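Local coordinates for diketoreductase (Acinetobacter baylyi, PDB 4E12), which reduces dicarbonyl compounds with NADH and probably also interconverts (3S)-3-hydroxyacyl-CoA and 3-oxoacyl-CoA, as fatty acid beta-oxidation dehydrogenases do, at residues I19-A24 against Q67-G72; K56-A61 against H147-N152. All coordinates share one frame; numbering follows the deposited sequence.

Contact 1 (I19-A24 against Q67-G72)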
loop_
_atom_site.group_PDB
_atom_site.type_symbol
_atom_site.label_atom_id
_atom_site.label_comp_id
_atom_site.label_asym_id
_atom_site.label_seq_id
_atom_site.Cartn_x
_atom_site.Cartn_y
_atom_site.Cartn_z
ATOM N N ILE A 19 3.163 15.717 -21.233
ATOM C CA ILE A 19 4.067 16.659 -20.599
ATOM C C ILE A 19 4.071 17.960 -21.389
ATOM O O ILE A 19 4.015 19.052 -20.819
ATOM C CB ILE A 19 5.509 16.094 -20.535
ATOM C CG1 ILE A 19 5.554 14.859 -19.625
ATOM C CG2 ILE A 19 6.478 17.184 -20.092
ATOM C CD1 ILE A 19 6.895 14.126 -19.618
ATOM N N ALA A 20 4.133 17.825 -22.707
ATOM C CA ALA A 20 4.151 18.974 -23.595
ATOM C C ALA A 20 2.852 19.752 -23.485
ATOM O O ALA A 20 2.872 20.983 -23.389
ATOM C CB ALA A 20 4.413 18.527 -25.027
ATOM N N PHE A 21 1.723 19.043 -23.447
ATOM C CA PHE A 21 0.436 19.704 -23.420
ATOM C C PHE A 21 0.183 20.389 -22.094
ATOM O O PHE A 21 -0.253 21.533 -22.077
ATOM C CB PHE A 21 -0.731 18.768 -23.762
ATOM C CG PHE A 21 -1.992 19.512 -24.092
ATOM C CD1 PHE A 21 -2.255 19.899 -25.405
ATOM C CD2 PHE A 21 -2.913 19.840 -23.093
ATOM C CE1 PHE A 21 -3.430 20.611 -25.728
ATOM C CE2 PHE A 21 -4.082 20.546 -23.400
ATOM C CZ PHE A 21 -4.344 20.930 -24.717
ATOM N N GLN A 22 0.429 19.694 -20.990
ATOM C CA GLN A 22 0.338 20.291 -19.664
ATOM C C GLN A 22 1.176 21.573 -19.591
ATOM O O GLN A 22 0.755 22.592 -19.037
ATOM C CB GLN A 22 0.820 19.284 -18.600
ATOM C CG GLN A 22 0.657 19.760 -17.144
ATOM C CD GLN A 22 -0.788 19.821 -16.662
ATOM O OE1 GLN A 22 -1.724 19.468 -17.384
ATOM N NE2 GLN A 22 -0.974 20.271 -15.428
ATOM N N THR A 23 2.374 21.523 -20.157
ATOM C CA THR A 23 3.290 22.654 -20.083
ATOM C C THR A 23 2.780 23.821 -20.936
ATOM O O THR A 23 2.804 24.977 -20.501
ATOM C CB THR A 23 4.725 22.221 -20.465
ATOM O OG1 THR A 23 5.218 21.303 -19.482
ATOM C CG2 THR A 23 5.660 23.412 -20.515
ATOM N N ALA A 24 2.302 23.507 -22.133
ATOM C CA ALA A 24 1.676 24.495 -23.002
ATOM C C ALA A 24 0.422 25.090 -22.348
ATOM O O ALA A 24 0.266 26.316 -22.300
ATOM C CB ALA A 24 1.347 23.879 -24.356
ATOM N N GLN A 67 -7.739 24.697 -26.676
ATOM C CA GLN A 67 -7.349 24.943 -28.074
ATOM C C GLN A 67 -6.320 26.054 -28.241
ATOM O O GLN A 67 -5.449 25.967 -29.109
ATOM C CB GLN A 67 -8.560 25.199 -28.979
ATOM C CG GLN A 67 -9.178 23.933 -29.586
ATOM C CD GLN A 67 -9.720 22.971 -28.561
ATOM O OE1 GLN A 67 -9.826 23.293 -27.374
ATOM N NE2 GLN A 67 -10.057 21.768 -29.010
ATOM N N LYS A 68 -6.399 27.107 -27.438
ATOM C CA LYS A 68 -5.370 28.134 -27.534
ATOM C C LYS A 68 -4.018 27.488 -27.213
ATOM O O LYS A 68 -3.018 27.722 -27.901
ATOM C CB LYS A 68 -5.670 29.294 -26.576
ATOM C CG LYS A 68 -4.734 30.495 -26.712
ATOM C CD LYS A 68 -5.181 31.648 -25.811
ATOM C CE LYS A 68 -4.292 32.876 -25.964
ATOM N NZ LYS A 68 -2.880 32.608 -25.571
ATOM N N ALA A 69 -3.982 26.654 -26.180
ATOM C CA ALA A 69 -2.723 25.999 -25.839
ATOM C C ALA A 69 -2.287 25.120 -27.012
ATOM O O ALA A 69 -1.121 25.127 -27.416
ATOM C CB ALA A 69 -2.876 25.173 -24.574
ATOM N N LEU A 70 -3.235 24.368 -27.560
ATOM C CA LEU A 70 -2.969 23.477 -28.690
ATOM C C LEU A 70 -2.351 24.237 -29.869
ATOM O O LEU A 70 -1.330 23.832 -30.445
ATOM C CB LEU A 70 -4.283 22.837 -29.126
ATOM C CG LEU A 70 -4.337 22.079 -30.447
ATOM C CD1 LEU A 70 -3.390 20.887 -30.397
ATOM C CD2 LEU A 70 -5.771 21.629 -30.707
ATOM N N GLY A 71 -2.987 25.341 -30.228
ATOM C CA GLY A 71 -2.543 26.090 -31.389
ATOM C C GLY A 71 -1.211 26.776 -31.210
ATOM O O GLY A 71 -0.565 27.134 -32.199
ATOM N N GLY A 72 -0.793 26.962 -29.960
ATOM C CA GLY A 72 0.469 27.629 -29.693
ATOM C C GLY A 72 1.704 26.731 -29.692
ATOM O O GLY A 72 2.825 27.239 -29.641
#

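Contact 2 (K56-A61 against H147-N152). With SO4 (sulfate ion), chain J.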
loop_
_atom_site.group_PDB
_atom_site.type_symbol
_atom_site.label_atom_id
_atom_site.label_comp_id
_atom_site.label_asym_id
_atom_site.label_seq_id
_atom_site.Cartn_x
_atom_site.Cartn_y
_atom_site.Cartn_z
ATOM N N LYS A 56 -12.883 18.918 -21.003
ATOM C CA LYS A 56 -13.897 18.245 -20.181
ATOM C C LYS A 56 -13.412 17.950 -18.757
ATOM O O LYS A 56 -14.226 17.886 -17.833
ATOM C CB LYS A 56 -14.341 16.929 -20.825
ATOM C CG LYS A 56 -14.910 17.052 -22.243
ATOM C CD LYS A 56 -16.168 17.893 -22.309
ATOM C CE LYS A 56 -16.636 18.044 -23.756
ATOM N NZ LYS A 56 -17.812 18.948 -23.891
ATOM N N GLU A 57 -12.105 17.772 -18.572
ATOM C CA GLU A 57 -11.581 17.284 -17.288
ATOM C C GLU A 57 -10.753 18.292 -16.482
ATOM O O GLU A 57 -10.508 18.081 -15.288
ATOM C CB GLU A 57 -10.726 16.033 -17.510
ATOM C CG GLU A 57 -11.442 14.865 -18.154
ATOM C CD GLU A 57 -12.491 14.251 -17.251
ATOM O OE1 GLU A 57 -12.486 14.561 -16.042
ATOM O OE2 GLU A 57 -13.316 13.454 -17.746
ATOM N N VAL A 58 -10.287 19.370 -17.100
ATOM C CA VAL A 58 -9.274 20.174 -16.416
ATOM C C VAL A 58 -9.750 21.602 -16.189
ATOM O O VAL A 58 -10.194 22.262 -17.128
ATOM C CB VAL A 58 -7.925 20.163 -17.203
ATOM C CG1 VAL A 58 -6.919 21.063 -16.529
ATOM C CG2 VAL A 58 -7.363 18.738 -17.287
ATOM N N ALA A 59 -9.653 22.079 -14.950
ATOM C CA ALA A 59 -10.099 23.416 -14.610
ATOM C C ALA A 59 -9.446 24.453 -15.510
ATOM O O ALA A 59 -8.227 24.437 -15.719
ATOM C CB ALA A 59 -9.800 23.721 -13.155
ATOM N N GLY A 60 -10.279 25.334 -16.055
ATOM C CA GLY A 60 -9.791 26.455 -16.829
ATOM C C GLY A 60 -9.589 26.169 -18.303
ATOM O O GLY A 60 -9.192 27.065 -19.053
ATOM N N ALA A 61 -9.858 24.939 -18.735
ATOM C CA ALA A 61 -9.536 24.554 -20.115
ATOM C C ALA A 61 -10.738 24.676 -21.043
ATOM O O ALA A 61 -10.611 24.593 -22.270
ATOM C CB ALA A 61 -8.990 23.143 -20.153
ATOM N N HIS A 147 -1.447 10.191 -17.280
ATOM C CA HIS A 147 -2.580 11.066 -16.967
ATOM C C HIS A 147 -2.161 12.195 -16.033
ATOM O O HIS A 147 -2.702 12.345 -14.934
ATOM C CB HIS A 147 -3.757 10.270 -16.396
ATOM C CG HIS A 147 -4.346 9.297 -17.369
ATOM N ND1 HIS A 147 -5.652 8.862 -17.292
ATOM C CD2 HIS A 147 -3.806 8.676 -18.445
ATOM C CE1 HIS A 147 -5.889 8.014 -18.276
ATOM N NE2 HIS A 147 -4.786 7.884 -18.991
ATOM N N VAL A 148 -1.210 12.999 -16.503
ATOM C CA VAL A 148 -0.564 14.026 -15.693
ATOM C C VAL A 148 -1.539 15.090 -15.201
ATOM O O VAL A 148 -1.281 15.731 -14.183
ATOM C CB VAL A 148 0.586 14.735 -16.457
ATOM C CG1 VAL A 148 1.607 13.721 -16.955
ATOM C CG2 VAL A 148 0.030 15.576 -17.600
ATOM N N TRP A 149 -2.637 15.300 -15.920
ATOM C CA TRP A 149 -3.592 16.328 -15.523
ATOM C C TRP A 149 -4.295 15.935 -14.223
ATOM O O TRP A 149 -4.729 16.805 -13.463
ATOM C CB TRP A 149 -4.630 16.590 -16.628
ATOM C CG TRP A 149 -5.439 15.384 -16.965
ATOM C CD1 TRP A 149 -6.605 14.972 -16.373
ATOM C CD2 TRP A 149 -5.136 14.415 -17.970
ATOM N NE1 TRP A 149 -7.038 13.802 -16.945
ATOM C CE2 TRP A 149 -6.154 13.434 -17.927
ATOM C CE3 TRP A 149 -4.097 14.273 -18.898
ATOM C CZ2 TRP A 149 -6.160 12.319 -18.779
ATOM C CZ3 TRP A 149 -4.102 13.166 -19.745
ATOM C CH2 TRP A 149 -5.128 12.205 -19.678
ATOM N N VAL A 150 -4.397 14.630 -13.968
ATOM C CA VAL A 150 -5.077 14.124 -12.773
ATOM C C VAL A 150 -4.097 13.515 -11.753
ATOM O O VAL A 150 -4.133 13.852 -10.563
ATOM C CB VAL A 150 -6.205 13.122 -13.144
ATOM C CG1 VAL A 150 -5.652 11.963 -13.959
ATOM C CG2 VAL A 150 -6.894 12.620 -11.892
ATOM N N ASN A 151 -3.212 12.640 -12.212
ATOM C CA ASN A 151 -2.158 12.107 -11.346
ATOM C C ASN A 151 -0.987 13.056 -11.480
ATOM O O ASN A 151 -0.035 12.788 -12.219
ATOM C CB ASN A 151 -1.760 10.716 -11.823
ATOM C CG ASN A 151 -2.938 9.771 -11.872
ATOM O OD1 ASN A 151 -3.826 9.828 -11.015
ATOM N ND2 ASN A 151 -2.975 8.918 -12.891
ATOM N N ASN A 152 -1.081 14.181 -10.780
ATOM C CA ASN A 152 -0.211 15.318 -11.042
ATOM C C ASN A 152 1.013 15.419 -10.136
ATOM O O ASN A 152 1.375 16.511 -9.698
ATOM C CB ASN A 152 -1.000 16.626 -11.009
ATOM C CG ASN A 152 -1.659 16.874 -9.670
ATOM O OD1 ASN A 152 -2.096 15.942 -8.989
ATOM N ND2 ASN A 152 -1.725 18.128 -9.280
HETATM S S SO4 J . -3.342 6.090 -22.087
HETATM O O1 SO4 J . -2.847 7.352 -21.502
HETATM O O2 SO4 J . -3.435 6.245 -23.556
HETATM O O3 SO4 J . -4.675 5.788 -21.521
HETATM O O4 SO4 J . -2.406 4.990 -21.762
#

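Contact 1 (I19-A24 against Q67-G72)
The phenyl ring of Phe-21 is approached obliquely by CA of Leu-70 and CB of Ala-69, with CE1 and CZ its nearest atoms to segment 67-72. Its CE1 lies 4.1 Å from CA of Leu-70, with CB of the same leucine close behind, while its CZ stands 4.5 Å from CB of Ala-69. A third neighbour, Tyr-54 of helix 37-57, makes an edge-to-face pair with this ring, and Leu-50 and Ala-51 of the same helix also pack on it. Phe-21 spans the gap because its CG is anti to the backbone N (chi1 -165°), which carries the ring out toward helix 65-72.

Both helices belong to the Rossmann-type NAD-binding domain. Helix 14-25 is the helix of the first beta-alpha-beta unit, between strands 6-10 and 29-33, and helix 65-72 leads into the outermost strand 74-76. In the segments here the axes approach to 9.3 Å and their N-to-C directions differ by 115°, a steep crossing at which a few residues suffice to make the contact.

Beside the ring the packing passes to small side chains. CB of Ala-69 sits 4.0 Å from the carbonyl C of Ala-24 and 4.4 Å from that residue's CB, and the absence of bulk here lets the two backbones draw together: CA of Ala-24 and CA of Ala-69 are 5.4 Å apart, against 7.3 Å between CA of Phe-21 and CA of Leu-70. No hydrogen bond links the segments. Ala-24 also packs on Val-30 of strand 29-33, whereas Leu-70 reaches Phe-47 of helix 37-57.

Contact 2 (K56-A61 against H147-N152)
Val-58 and Trp-149 form the tight part of this contact. CG2 of the valine presses to 3.5 Å from CB of the tryptophan, where the indole leaves the backbone, and lies 3.9 Å from its CG; the two side chains cross at about a right angle. Trp-149 has its CG between the backbone N and the carbonyl carbon (chi1 61°), a torsion that folds the indole back over its own loop. CA of His-147 then sits 3.8 Å above one face of the indole, toward the rim. Tyr-54, Leu-50 and Val-53 of helix 37-57 also pack against this side chain, as does Gln-18 of helix 14-25, about 8 Å from the side chain of Val-14 in the NAD(+) site.

The looser side belongs to Glu-57, the last helical residue, which is exposed and brings only its CB to 4.3 Å from NE1 of Trp-149. Beyond Val-58 the chain turns away in a type II beta turn that ends at Ala-61. Across the contact, the loop between strands 139-144 and 153-158 is held in part by its own backbone: O of His-147 accepts from N of both Val-150 and Asn-151.

NE2 of His-147 hydrogen-bonds a sulfate, probably from the crystallisation liquor, with a nearly straight bond (172°) to O3 at 3.3 Å and a weak, bent one to O1. The helix end and the loop are joined by van der Waals packing, with no hydrogen bond between them; the sulfate lies beside the loop and plays no part in joining the segments, though its negative charge would probably favour a protonated imidazole.

How the contacts relate
From the N terminus the chain enters contact 1 at 19-24, runs through strand 29-33 and helix 37-57, and enters contact 2 at 56-61. Contact 1 closes at 67-72, after 42 intervening residues, mostly helical; contact 2 closes only at 147-152, once the chain has added further strands of the sheet. The segments alternate, so the two closures cross and neither nests inside the other. Their centres are 12 Å apart, and they touch where CB of Gln-22 lies 3.9 Å from CG2 of Val-148. Contact 1 ties helix 65-72 to helix 14-25, and contact 2 ties the end of helix 37-57 and the turn after it to the loop after strand 139-144.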